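Local coordinates for protein aminomethyltransferase (Bartonella henselae, PDB 3GIR) that belongs to the aminomethyltransferase family and combines a folate-binding domain with a C-terminal barrel domain, at residues 102-116 with 129-142. Numbering follows the deposited sequence.
Sequences LPVDAALLKIGQSRY and DLILTRLAECRFML
L132 is the bump that the 102-109 loop closes over. Its CD2 meets V104 CG2 and L109 CD2, each at 4.0 Å. With CG anti to the backbone N (chi1 174°), L132 rises from the strand into the hollow between those two side chains. L102 extends this apolar layer with both of its methyls: CD2 rests on L130 CD1 at 3.7 Å, crossing that side chain at about a right angle, while CD1 slides past L142 CD2, on the next strand. At the far end A106 CB packs against CE1 of F140, whose ring edge also faces A106 O; L98 of helix 94-101 touches both residues.

R134 reaches out from the same strand, its chain extended from CG to NE, and plugs into the bend of the loop. NH1 donates to L109 O (2.8 Å, 162° at the hydrogen) and to A107 O, both near the guanidinium plane. The other edge turns back to the type I turn at A136-R139 that follows its own strand: NE binds A136 O, and NH2 binds E137 O and forms a salt bridge with E137 OE2. I111 lies along this arm, its CG2 3.5 Å from L135 O and its CD1 against the E137 backbone.

Strands 114-120 and 126-136 form a β-hairpin at one side of an antiparallel five-stranded sheet in the folate-binding domain. R115 and L132 exchange backbone bonds in both directions; beyond the paired strands, in the type II turn from K110 to Q113, G112 N donates to R134 O and Q113 O accepts from R134 N.

On the opposite face of the sheet from L132, S114 OG and T133 OG1 share a hydrogen bond of 2.7 Å. Farther along, I131 CD1 fits against the edge of the Y116 ring at CD1, and Y116 OH donates to the anti lone pair of D129 OD2 at 2.6 Å, ring and carboxylate planes 88° apart. W280 meets the same tyrosine ring.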
loop_
_atom_site.group_PDB
_atom_site.type_symbol
_atom_site.label_atom_id
_atom_site.label_comp_id
_atom_site.label_asym_id
_atom_site.label_seq_id
_atom_site.Cartn_x
_atom_site.Cartn_y
_atom_site.Cartn_z
ATOM N N LEU A 102 9.160 -10.596 11.233
ATOM C CA LEU A 102 8.603 -9.231 11.145
ATOM C C LEU A 102 8.582 -8.598 12.522
ATOM O O LEU A 102 8.411 -9.333 13.516
ATOM C CB LEU A 102 7.154 -9.270 10.661
ATOM C CG LEU A 102 6.916 -9.938 9.322
ATOM C CD1 LEU A 102 5.397 -10.094 9.026
ATOM C CD2 LEU A 102 7.602 -9.154 8.156
ATOM N N PRO A 103 8.543 -7.252 12.563
ATOM C CA PRO A 103 8.464 -6.573 13.881
ATOM C C PRO A 103 7.036 -6.497 14.427
ATOM O O PRO A 103 6.470 -5.414 14.583
ATOM C CB PRO A 103 9.031 -5.176 13.587
ATOM C CG PRO A 103 8.651 -4.950 12.143
ATOM C CD PRO A 103 8.696 -6.308 11.465
ATOM N N VAL A 104 6.494 -7.664 14.781
ATOM C CA VAL A 104 5.141 -7.827 15.271
ATOM C C VAL A 104 5.182 -8.738 16.486
ATOM O O VAL A 104 6.141 -9.478 16.696
ATOM C CB VAL A 104 4.211 -8.459 14.183
ATOM C CG1 VAL A 104 4.205 -7.620 12.881
ATOM C CG2 VAL A 104 4.600 -9.940 13.861
ATOM N N ASP A 105 4.187 -8.621 17.338
ATOM C CA ASP A 105 3.931 -9.661 18.348
ATOM C C ASP A 105 2.741 -10.476 17.842
ATOM O O ASP A 105 1.595 -10.170 18.091
ATOM C CB ASP A 105 3.663 -9.070 19.753
ATOM C CG ASP A 105 3.613 -10.159 20.837
ATOM O OD1 ASP A 105 3.509 -11.364 20.459
ATOM O OD2 ASP A 105 3.652 -9.811 22.058
ATOM N N ALA A 106 3.056 -11.492 17.061
ATOM C CA ALA A 106 2.050 -12.276 16.390
ATOM C C ALA A 106 1.110 -12.982 17.390
ATOM O O ALA A 106 -0.043 -13.236 17.056
ATOM C CB ALA A 106 2.708 -13.273 15.384
ATOM N N ALA A 107 1.606 -13.285 18.590
ATOM C CA ALA A 107 0.803 -13.984 19.590
ATOM C C ALA A 107 -0.322 -13.060 20.059
ATOM O O ALA A 107 -1.451 -13.510 20.287
ATOM C CB ALA A 107 1.694 -14.457 20.787
ATOM N N LEU A 108 -0.068 -11.761 20.124
ATOM C CA LEU A 108 -1.095 -10.791 20.596
ATOM C C LEU A 108 -2.111 -10.436 19.520
ATOM O O LEU A 108 -3.184 -9.965 19.826
ATOM C CB LEU A 108 -0.449 -9.488 21.087
ATOM C CG LEU A 108 0.531 -9.535 22.262
ATOM C CD1 LEU A 108 0.897 -8.098 22.698
ATOM C CD2 LEU A 108 0.032 -10.407 23.460
ATOM N N LEU A 109 -1.795 -10.627 18.242
ATOM C CA LEU A 109 -2.759 -10.320 17.184
ATOM C C LEU A 109 -3.995 -11.201 17.357
ATOM O O LEU A 109 -3.884 -12.416 17.446
ATOM C CB LEU A 109 -2.082 -10.579 15.828
ATOM C CG LEU A 109 -2.647 -9.912 14.608
ATOM C CD1 LEU A 109 -2.831 -8.388 14.845
ATOM C CD2 LEU A 109 -1.811 -10.217 13.353
ATOM N N LYS A 110 -5.184 -10.605 17.409
ATOM C CA LYS A 110 -6.365 -11.399 17.565
ATOM C C LYS A 110 -6.713 -12.051 16.246
ATOM O O LYS A 110 -6.409 -11.537 15.161
ATOM C CB LYS A 110 -7.529 -10.565 18.134
ATOM C CG LYS A 110 -7.228 -9.942 19.539
ATOM C CD LYS A 110 -8.307 -8.977 19.987
ATOM C CE LYS A 110 -7.831 -8.089 21.174
ATOM N NZ LYS A 110 -8.541 -6.749 21.205
ATOM N N ILE A 111 -7.332 -13.214 16.305
ATOM C CA ILE A 111 -7.890 -13.835 15.095
ATOM C C ILE A 111 -8.853 -12.842 14.423
ATOM O O ILE A 111 -9.734 -12.230 15.061
ATOM C CB ILE A 111 -8.663 -15.140 15.435
ATOM C CG1 ILE A 111 -7.696 -16.252 15.849
ATOM C CG2 ILE A 111 -9.398 -15.612 14.250
ATOM C CD1 ILE A 111 -8.412 -17.565 16.376
ATOM N N GLY A 112 -8.709 -12.683 13.112
ATOM C CA GLY A 112 -9.417 -11.687 12.338
ATOM C C GLY A 112 -8.793 -10.304 12.192
ATOM O O GLY A 112 -9.345 -9.462 11.471
ATOM N N GLN A 113 -7.737 -10.021 12.959
ATOM C CA GLN A 113 -7.117 -8.716 12.986
ATOM C C GLN A 113 -5.996 -8.658 11.973
ATOM O O GLN A 113 -5.200 -9.598 11.865
ATOM C CB GLN A 113 -6.507 -8.432 14.358
ATOM C CG GLN A 113 -7.512 -8.060 15.432
ATOM C CD GLN A 113 -6.863 -7.445 16.701
ATOM O OE1 GLN A 113 -5.701 -7.771 17.116
ATOM N NE2 GLN A 113 -7.613 -6.543 17.321
ATOM N N SER A 114 -5.916 -7.513 11.309
ATOM C CA SER A 114 -4.856 -7.176 10.347
ATOM C C SER A 114 -3.960 -6.085 10.917
ATOM O O SER A 114 -4.421 -5.186 11.640
ATOM C CB SER A 114 -5.432 -6.624 9.045
ATOM O OG SER A 114 -6.280 -7.547 8.421
ATOM N N ARG A 115 -2.684 -6.122 10.576
ATOM C CA ARG A 115 -1.727 -5.064 10.971
ATOM C C ARG A 115 -0.812 -4.752 9.822
ATOM O O ARG A 115 -0.326 -5.674 9.149
ATOM C CB ARG A 115 -0.846 -5.495 12.170
ATOM C CG ARG A 115 -1.521 -5.257 13.527
ATOM C CD ARG A 115 -0.515 -5.524 14.605
ATOM N NE ARG A 115 0.267 -4.324 14.773
ATOM C CZ ARG A 115 0.113 -3.461 15.779
ATOM N NH1 ARG A 115 0.851 -2.364 15.801
ATOM N NH2 ARG A 115 -0.745 -3.702 16.785
ATOM N N TYR A 116 -0.525 -3.463 9.675
ATOM C CA TYR A 116 0.486 -2.997 8.740
ATOM C C TYR A 116 1.836 -3.277 9.335
ATOM O O TYR A 116 2.084 -3.049 10.541
ATOM C CB TYR A 116 0.339 -1.462 8.504
ATOM C CG TYR A 116 1.343 -0.860 7.569
ATOM C CD1 TYR A 116 1.215 -0.976 6.203
ATOM C CD2 TYR A 116 2.455 -0.181 8.071
ATOM C CE1 TYR A 116 2.168 -0.383 5.344
ATOM C CE2 TYR A 116 3.397 0.385 7.222
ATOM C CZ TYR A 116 3.241 0.311 5.879
ATOM O OH TYR A 116 4.268 0.868 5.094
ATOM N N ASP A 129 6.758 -3.455 2.387
ATOM C CA ASP A 129 5.710 -3.272 3.400
ATOM C C ASP A 129 4.601 -4.272 3.126
ATOM O O ASP A 129 4.456 -4.744 1.977
ATOM C CB ASP A 129 5.238 -1.829 3.570
ATOM C CG ASP A 129 4.685 -1.184 2.392
ATOM O OD1 ASP A 129 4.809 -1.633 1.214
ATOM O OD2 ASP A 129 4.090 -0.063 2.670
ATOM N N LEU A 130 3.919 -4.681 4.204
ATOM C CA LEU A 130 3.061 -5.880 4.113
ATOM C C LEU A 130 1.866 -5.648 5.003
ATOM O O LEU A 130 1.971 -4.898 5.933
ATOM C CB LEU A 130 3.883 -7.101 4.662
ATOM C CG LEU A 130 5.188 -7.569 4.051
ATOM C CD1 LEU A 130 6.031 -8.582 4.873
ATOM C CD2 LEU A 130 4.926 -8.189 2.667
ATOM N N ILE A 131 0.764 -6.378 4.794
ATOM C CA ILE A 131 -0.300 -6.480 5.746
ATOM C C ILE A 131 -0.377 -7.936 6.176
ATOM O O ILE A 131 -0.443 -8.878 5.337
ATOM C CB ILE A 131 -1.691 -6.070 5.212
ATOM C CG1 ILE A 131 -1.620 -4.720 4.501
ATOM C CG2 ILE A 131 -2.735 -6.182 6.301
ATOM C CD1 ILE A 131 -1.275 -3.610 5.448
ATOM N N LEU A 132 -0.339 -8.114 7.511
ATOM C CA LEU A 132 -0.417 -9.431 8.173
ATOM C C LEU A 132 -1.794 -9.565 8.837
ATOM O O LEU A 132 -2.188 -8.671 9.592
ATOM C CB LEU A 132 0.665 -9.512 9.237
ATOM C CG LEU A 132 0.649 -10.769 10.150
ATOM C CD1 LEU A 132 0.968 -12.048 9.415
ATOM C CD2 LEU A 132 1.580 -10.614 11.308
ATOM N N THR A 133 -2.501 -10.662 8.567
ATOM C CA THR A 133 -3.831 -10.944 9.171
ATOM C C THR A 133 -3.806 -12.290 9.791
ATOM O O THR A 133 -3.267 -13.217 9.203
ATOM C CB THR A 133 -4.923 -10.926 8.073
ATOM O OG1 THR A 133 -4.893 -9.635 7.442
ATOM C CG2 THR A 133 -6.320 -11.105 8.699
ATOM N N ARG A 134 -4.259 -12.389 11.034
ATOM C CA ARG A 134 -4.395 -13.684 11.681
ATOM C C ARG A 134 -5.730 -14.284 11.331
ATOM O O ARG A 134 -6.768 -13.594 11.435
ATOM C CB ARG A 134 -4.259 -13.543 13.178
ATOM C CG ARG A 134 -4.206 -14.861 13.890
ATOM C CD ARG A 134 -3.857 -14.686 15.317
ATOM N NE ARG A 134 -3.356 -15.960 15.870
ATOM C CZ ARG A 134 -2.811 -16.007 17.095
ATOM N NH1 ARG A 134 -2.778 -14.925 17.853
ATOM N NH2 ARG A 134 -2.335 -17.160 17.554
ATOM N N LEU A 135 -5.692 -15.516 10.872
ATOM C CA LEU A 135 -6.906 -16.229 10.422
ATOM C C LEU A 135 -7.359 -17.319 11.386
ATOM O O LEU A 135 -8.558 -17.599 11.450
ATOM C CB LEU A 135 -6.704 -16.809 9.040
ATOM C CG LEU A 135 -6.660 -15.751 7.913
ATOM C CD1 LEU A 135 -6.334 -16.494 6.596
ATOM C CD2 LEU A 135 -7.974 -14.945 7.920
ATOM N N ALA A 136 -6.413 -17.818 12.180
ATOM C CA ALA A 136 -6.680 -18.909 13.139
ATOM C C ALA A 136 -5.524 -18.932 14.139
ATOM O O ALA A 136 -4.577 -18.156 14.053
ATOM C CB ALA A 136 -6.831 -20.248 12.435
ATOM N N GLU A 137 -5.608 -19.834 15.109
ATOM C CA GLU A 137 -4.530 -19.908 16.066
ATOM C C GLU A 137 -3.191 -20.154 15.329
ATOM O O GLU A 137 -2.220 -19.562 15.714
ATOM C CB GLU A 137 -4.818 -20.994 17.145
ATOM C CG GLU A 137 -3.726 -21.216 18.134
ATOM C CD GLU A 137 -3.449 -20.046 19.092
ATOM O OE1 GLU A 137 -4.408 -19.349 19.573
ATOM O OE2 GLU A 137 -2.247 -19.836 19.408
ATOM N N CYS A 138 -3.141 -20.985 14.287
ATOM C CA CYS A 138 -1.847 -21.265 13.649
ATOM C C CYS A 138 -1.854 -20.932 12.204
ATOM O O CYS A 138 -1.094 -21.526 11.446
ATOM C CB CYS A 138 -1.435 -22.723 13.855
ATOM S SG CYS A 138 -1.196 -23.113 15.646
ATOM N N ARG A 139 -2.675 -19.949 11.808
ATOM C CA ARG A 139 -2.771 -19.615 10.355
ATOM C C ARG A 139 -2.835 -18.123 10.187
ATOM O O ARG A 139 -3.656 -17.449 10.806
ATOM C CB ARG A 139 -3.973 -20.226 9.620
ATOM C CG ARG A 139 -4.061 -21.771 9.654
ATOM C CD ARG A 139 -5.379 -22.282 9.049
ATOM N NE ARG A 139 -5.564 -21.658 7.759
ATOM C CZ ARG A 139 -6.613 -20.895 7.432
ATOM N NH1 ARG A 139 -7.665 -20.761 8.226
ATOM N NH2 ARG A 139 -6.607 -20.319 6.267
ATOM N N PHE A 140 -1.988 -17.625 9.292
ATOM C CA PHE A 140 -1.927 -16.172 9.008
ATOM C C PHE A 140 -1.822 -15.947 7.511
ATOM O O PHE A 140 -1.477 -16.840 6.767
ATOM C CB PHE A 140 -0.660 -15.549 9.644
ATOM C CG PHE A 140 -0.626 -15.566 11.167
ATOM C CD1 PHE A 140 -0.781 -14.418 11.883
ATOM C CD2 PHE A 140 -0.320 -16.773 11.834
ATOM C CE1 PHE A 140 -0.692 -14.435 13.244
ATOM C CE2 PHE A 140 -0.260 -16.815 13.201
ATOM C CZ PHE A 140 -0.433 -15.651 13.913
ATOM N N MET A 141 -2.118 -14.741 7.081
ATOM C CA MET A 141 -2.015 -14.360 5.668
ATOM C C MET A 141 -1.170 -13.076 5.650
ATOM O O MET A 141 -1.278 -12.195 6.501
ATOM C CB MET A 141 -3.398 -14.031 5.034
ATOM C CG MET A 141 -3.406 -13.853 3.576
ATOM S SD MET A 141 -3.143 -15.464 2.749
ATOM C CE MET A 141 -4.775 -16.268 2.985
ATOM N N LEU A 142 -0.292 -13.023 4.668
ATOM C CA LEU A 142 0.463 -11.810 4.321
ATOM C C LEU A 142 0.062 -11.391 2.918
ATOM O O LEU A 142 -0.090 -12.230 1.995
ATOM C CB LEU A 142 1.985 -12.081 4.339
ATOM C CG LEU A 142 2.642 -12.205 5.702
ATOM C CD1 LEU A 142 4.050 -12.933 5.683
ATOM C CD2 LEU A 142 2.748 -10.820 6.347
#